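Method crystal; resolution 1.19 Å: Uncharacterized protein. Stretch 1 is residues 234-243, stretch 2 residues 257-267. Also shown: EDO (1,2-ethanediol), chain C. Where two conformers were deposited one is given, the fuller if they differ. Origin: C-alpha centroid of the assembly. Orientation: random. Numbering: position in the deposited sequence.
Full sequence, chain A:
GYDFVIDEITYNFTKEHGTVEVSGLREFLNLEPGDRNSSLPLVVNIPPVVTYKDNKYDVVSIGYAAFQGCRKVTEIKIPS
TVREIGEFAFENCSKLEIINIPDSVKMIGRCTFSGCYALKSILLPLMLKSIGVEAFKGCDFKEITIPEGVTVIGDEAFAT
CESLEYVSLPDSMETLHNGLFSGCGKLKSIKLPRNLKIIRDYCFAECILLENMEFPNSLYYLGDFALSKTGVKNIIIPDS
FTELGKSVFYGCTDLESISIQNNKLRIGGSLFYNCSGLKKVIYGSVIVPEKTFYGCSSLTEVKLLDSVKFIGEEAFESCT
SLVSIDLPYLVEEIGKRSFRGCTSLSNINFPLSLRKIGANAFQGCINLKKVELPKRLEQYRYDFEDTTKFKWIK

Stretch 1 234-243: NIIIPDSFTE
Stretch 2 (257-267) SISIQNNKLRI

How do the two stretches begin their pairing? Starting at Asn234, stretch 1 runs as a strand parallel to Ser257 to Ile260, axes 3° apart and 4.8 Å at closest approach, with Asn234 beside Ser257, Ile235 beside Ile258 and Ile236 beside Ser259. Phi/psi stay extended, from -138/116 at Asn234 to -119/121 at Ile236. Ile235 N donates to Ser257 O (3.0 Å), Ser259 N to Ile235 O (2.9 Å) and Ile237 N to Ser259 O (2.9 Å).

What do the side chains add? Asn234 (m, chi2 -72°) and Ser257 (p) share a face, where Ser257 OG donates to Asn234 OD1 at 2.7 Å; Asn234 is exposed and Ser257 partly exposed, and their polar ends satisfy each other there. Ile236 (m,t) and Ser259 (t) share this face. On the other face Ile235 and Ile237, both m,m, are buried. Ile237 CG1 lies 3.8 Å from Ile260 CG1, and Ile237 CG2 lies 3.8 Å from Leu265 CD2; these apolar side chains pack against one another, which suits their buried positions.

What joins the stretches across the turn? A type I turn from Pro238 to Phe241, closed by Phe241 N to Pro238 O (3.1 Å), carries Asp239 (m), whose OD1 accepts from Asn262 ND2 at 3.0 Å. Asn262 is t, its CA-to-CB bond pointing toward stretch 1. Water also bridges: one molecule donates to Ile237 O (2.9 Å) and accepts from Asn262 N (3.2 Å).

How does the pairing resume? Leu265 (t,p) is buried, its CD1 4.0 Å from Phe241 CB and 3.4 Å from Thr242 C. Arg266 N then donates to Thr242 O (3.2 Å), and Glu243 pairs in parallel with Arg266, CA to CA 4.6 Å. Glu243 (t,t) and extended Arg266 (t,t,t) share a face; Glu243 OE2 sits over the guanidinium, 3.8 Å from Arg266 NE, a long salt bridge of charge alone.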

# COMPACT_ATOMS: atom_id res chain seq x y z
N ASN A 234 1.54 -15.57 6.88
CA ASN A 234 0.73 -15.83 8.06
C ASN A 234 0.56 -14.52 8.79
O ASN A 234 1.54 -13.92 9.23
CB ASN A 234 1.37 -16.87 8.99
CG ASN A 234 1.54 -18.21 8.32
OD1 ASN A 234 0.56 -18.95 8.08
ND2 ASN A 234 2.74 -18.52 7.97
N ILE A 235 -0.67 -14.03 8.89
CA ILE A 235 -0.94 -12.77 9.52
C ILE A 235 -1.64 -13.01 10.85
O ILE A 235 -2.64 -13.75 10.95
CB ILE A 235 -1.83 -11.88 8.58
CG1 ILE A 235 -0.99 -11.33 7.46
CG2 ILE A 235 -2.51 -10.74 9.36
CD1 ILE A 235 0.05 -10.24 7.90
N ILE A 236 -1.16 -12.35 11.87
CA ILE A 236 -1.84 -12.19 13.14
C ILE A 236 -2.05 -10.72 13.35
O ILE A 236 -1.08 -9.93 13.37
CB ILE A 236 -1.04 -12.81 14.31
CG1 ILE A 236 -0.86 -14.32 14.10
CG2 ILE A 236 -1.72 -12.49 15.62
CD1 ILE A 236 -0.07 -14.98 15.20
N ILE A 237 -3.30 -10.31 13.48
CA ILE A 237 -3.62 -8.96 13.85
C ILE A 237 -3.68 -8.88 15.35
O ILE A 237 -4.56 -9.47 15.96
CB ILE A 237 -4.96 -8.47 13.19
CG1 ILE A 237 -4.87 -8.49 11.64
CG2 ILE A 237 -5.34 -7.06 13.68
CD1 ILE A 237 -3.81 -7.56 11.01
N PRO A 238 -2.73 -8.19 15.98
CA PRO A 238 -2.70 -8.16 17.45
C PRO A 238 -3.77 -7.25 18.00
O PRO A 238 -4.40 -6.43 17.29
CB PRO A 238 -1.29 -7.65 17.76
CG PRO A 238 -1.02 -6.70 16.63
CD PRO A 238 -1.59 -7.44 15.42
N ASP A 239 -4.01 -7.40 19.29
CA ASP A 239 -5.04 -6.65 19.99
C ASP A 239 -4.80 -5.14 19.96
O ASP A 239 -5.72 -4.34 20.26
CB ASP A 239 -5.19 -7.12 21.44
CG ASP A 239 -5.72 -8.55 21.57
OD1 ASP A 239 -6.50 -8.99 20.67
OD2 ASP A 239 -5.37 -9.22 22.61
N SER A 240 -3.58 -4.71 19.65
CA SER A 240 -3.22 -3.30 19.56
C SER A 240 -3.83 -2.57 18.36
O SER A 240 -3.93 -1.34 18.36
CB SER A 240 -1.68 -3.15 19.55
OG SER A 240 -1.09 -4.13 18.73
N PHE A 241 -4.30 -3.31 17.35
CA PHE A 241 -5.02 -2.67 16.25
C PHE A 241 -6.40 -2.28 16.71
O PHE A 241 -7.07 -3.06 17.38
CB PHE A 241 -5.07 -3.55 15.01
CG PHE A 241 -3.80 -3.53 14.23
CD1 PHE A 241 -2.78 -4.36 14.54
CD2 PHE A 241 -3.60 -2.56 13.26
CE1 PHE A 241 -1.58 -4.29 13.85
CE2 PHE A 241 -2.41 -2.51 12.58
CZ PHE A 241 -1.42 -3.41 12.87
N THR A 242 -6.82 -1.07 16.32
CA THR A 242 -8.18 -0.63 16.55
C THR A 242 -9.02 -0.46 15.28
O THR A 242 -10.26 -0.53 15.37
CB THR A 242 -8.21 0.61 17.38
OG1 THR A 242 -7.52 1.64 16.68
CG2 THR A 242 -7.58 0.36 18.78
N GLU A 243 -8.40 -0.26 14.12
CA GLU A 243 -9.13 -0.21 12.88
C GLU A 243 -8.32 -0.71 11.70
O GLU A 243 -7.17 -0.33 11.52
CB GLU A 243 -9.62 1.21 12.58
CG GLU A 243 -10.48 1.26 11.33
CD GLU A 243 -11.10 2.60 11.00
OE1 GLU A 243 -10.86 3.59 11.71
OE2 GLU A 243 -11.84 2.67 10.00
N SER A 257 -2.69 -18.26 6.28
CA SER A 257 -3.49 -18.21 7.47
C SER A 257 -3.63 -16.79 7.97
O SER A 257 -2.71 -15.97 7.83
CB SER A 257 -2.98 -19.07 8.63
OG SER A 257 -1.84 -18.51 9.21
N ILE A 258 -4.74 -16.52 8.64
CA ILE A 258 -5.05 -15.29 9.31
C ILE A 258 -5.68 -15.52 10.67
O ILE A 258 -6.47 -16.46 10.84
CB ILE A 258 -5.91 -14.29 8.44
CG1 ILE A 258 -7.38 -14.69 8.28
CG2 ILE A 258 -5.23 -14.08 7.10
CD1 ILE A 258 -8.31 -14.10 9.36
N SER A 259 -5.36 -14.64 11.60
CA SER A 259 -5.92 -14.64 12.91
C SER A 259 -6.26 -13.23 13.32
O SER A 259 -5.35 -12.37 13.38
CB SER A 259 -4.91 -15.25 13.87
OG SER A 259 -5.39 -15.11 15.21
N ILE A 260 -7.53 -12.97 13.53
CA ILE A 260 -8.03 -11.68 13.93
C ILE A 260 -8.99 -11.97 15.03
O ILE A 260 -10.16 -12.20 14.78
CB ILE A 260 -8.76 -10.94 12.78
CG1 ILE A 260 -7.88 -10.78 11.58
CG2 ILE A 260 -9.19 -9.59 13.26
CD1 ILE A 260 -8.59 -9.90 10.47
N GLN A 261 -8.51 -11.97 16.27
CA GLN A 261 -9.30 -12.51 17.35
C GLN A 261 -10.02 -11.47 18.16
O GLN A 261 -10.96 -11.79 18.89
CB GLN A 261 -8.49 -13.41 18.25
CG GLN A 261 -7.98 -14.62 17.52
CD GLN A 261 -7.42 -15.70 18.41
OE1 GLN A 261 -8.15 -16.34 19.14
NE2 GLN A 261 -6.11 -15.94 18.33
N ASN A 262 -9.57 -10.23 18.07
CA ASN A 262 -10.06 -9.19 18.90
C ASN A 262 -11.54 -8.91 18.66
O ASN A 262 -11.98 -8.63 17.53
CB ASN A 262 -9.22 -7.93 18.69
CG ASN A 262 -9.46 -6.92 19.75
OD1 ASN A 262 -10.40 -6.17 19.67
ND2 ASN A 262 -8.65 -6.95 20.83
N ASN A 263 -12.30 -8.95 19.73
CA ASN A 263 -13.75 -8.80 19.63
C ASN A 263 -14.18 -7.37 19.26
O ASN A 263 -15.27 -7.21 18.67
CB ASN A 263 -14.44 -9.27 20.94
CG ASN A 263 -14.01 -8.48 22.18
OD1 ASN A 263 -12.83 -8.15 22.39
ND2 ASN A 263 -14.99 -8.21 23.03
N LYS A 264 -13.34 -6.37 19.60
CA LYS A 264 -13.72 -4.95 19.37
C LYS A 264 -13.06 -4.27 18.17
O LYS A 264 -13.30 -3.07 17.91
CB LYS A 264 -13.47 -4.13 20.62
CG LYS A 264 -14.34 -4.55 21.80
CD LYS A 264 -15.79 -4.18 21.55
CE LYS A 264 -16.09 -2.75 22.00
NZ LYS A 264 -16.33 -2.62 23.48
N LEU A 265 -12.25 -4.98 17.40
CA LEU A 265 -11.61 -4.39 16.20
C LEU A 265 -12.62 -3.95 15.14
O LEU A 265 -13.51 -4.74 14.80
CB LEU A 265 -10.64 -5.40 15.64
CG LEU A 265 -9.89 -5.04 14.36
CD1 LEU A 265 -9.03 -3.78 14.54
CD2 LEU A 265 -9.08 -6.22 13.90
N ARG A 266 -12.51 -2.68 14.68
CA ARG A 266 -13.29 -2.18 13.53
C ARG A 266 -12.63 -2.60 12.22
O ARG A 266 -11.42 -2.44 12.05
CB ARG A 266 -13.36 -0.65 13.57
CG ARG A 266 -14.03 -0.05 12.36
CD ARG A 266 -14.45 1.39 12.56
NE ARG A 266 -15.25 1.81 11.41
CZ ARG A 266 -15.88 2.98 11.29
NH1 ARG A 266 -15.81 3.89 12.25
NH2 ARG A 266 -16.57 3.23 10.19
N ILE A 267 -13.42 -3.13 11.28
CA ILE A 267 -12.89 -3.75 10.06
C ILE A 267 -13.80 -3.39 8.89
O ILE A 267 -15.01 -3.56 8.98
CB ILE A 267 -12.82 -5.30 10.19
CG1 ILE A 267 -12.04 -5.73 11.45
CG2 ILE A 267 -12.21 -5.95 8.97
CD1 ILE A 267 -12.03 -7.25 11.69
C1 EDO C . -16.13 -5.81 12.47
O1 EDO C . -16.81 -6.24 13.71
C2 EDO C . -16.83 -4.66 11.69
O2 EDO C . -16.29 -3.37 12.09
O HOH W 1 -2.35 -16.61 11.20
O HOH W 2 -7.37 -8.92 16.23
O HOH W 3 -5.59 -11.91 16.67
O HOH W 4 -9.44 -3.30 19.02
O HOH W 5 -11.69 -0.70 17.73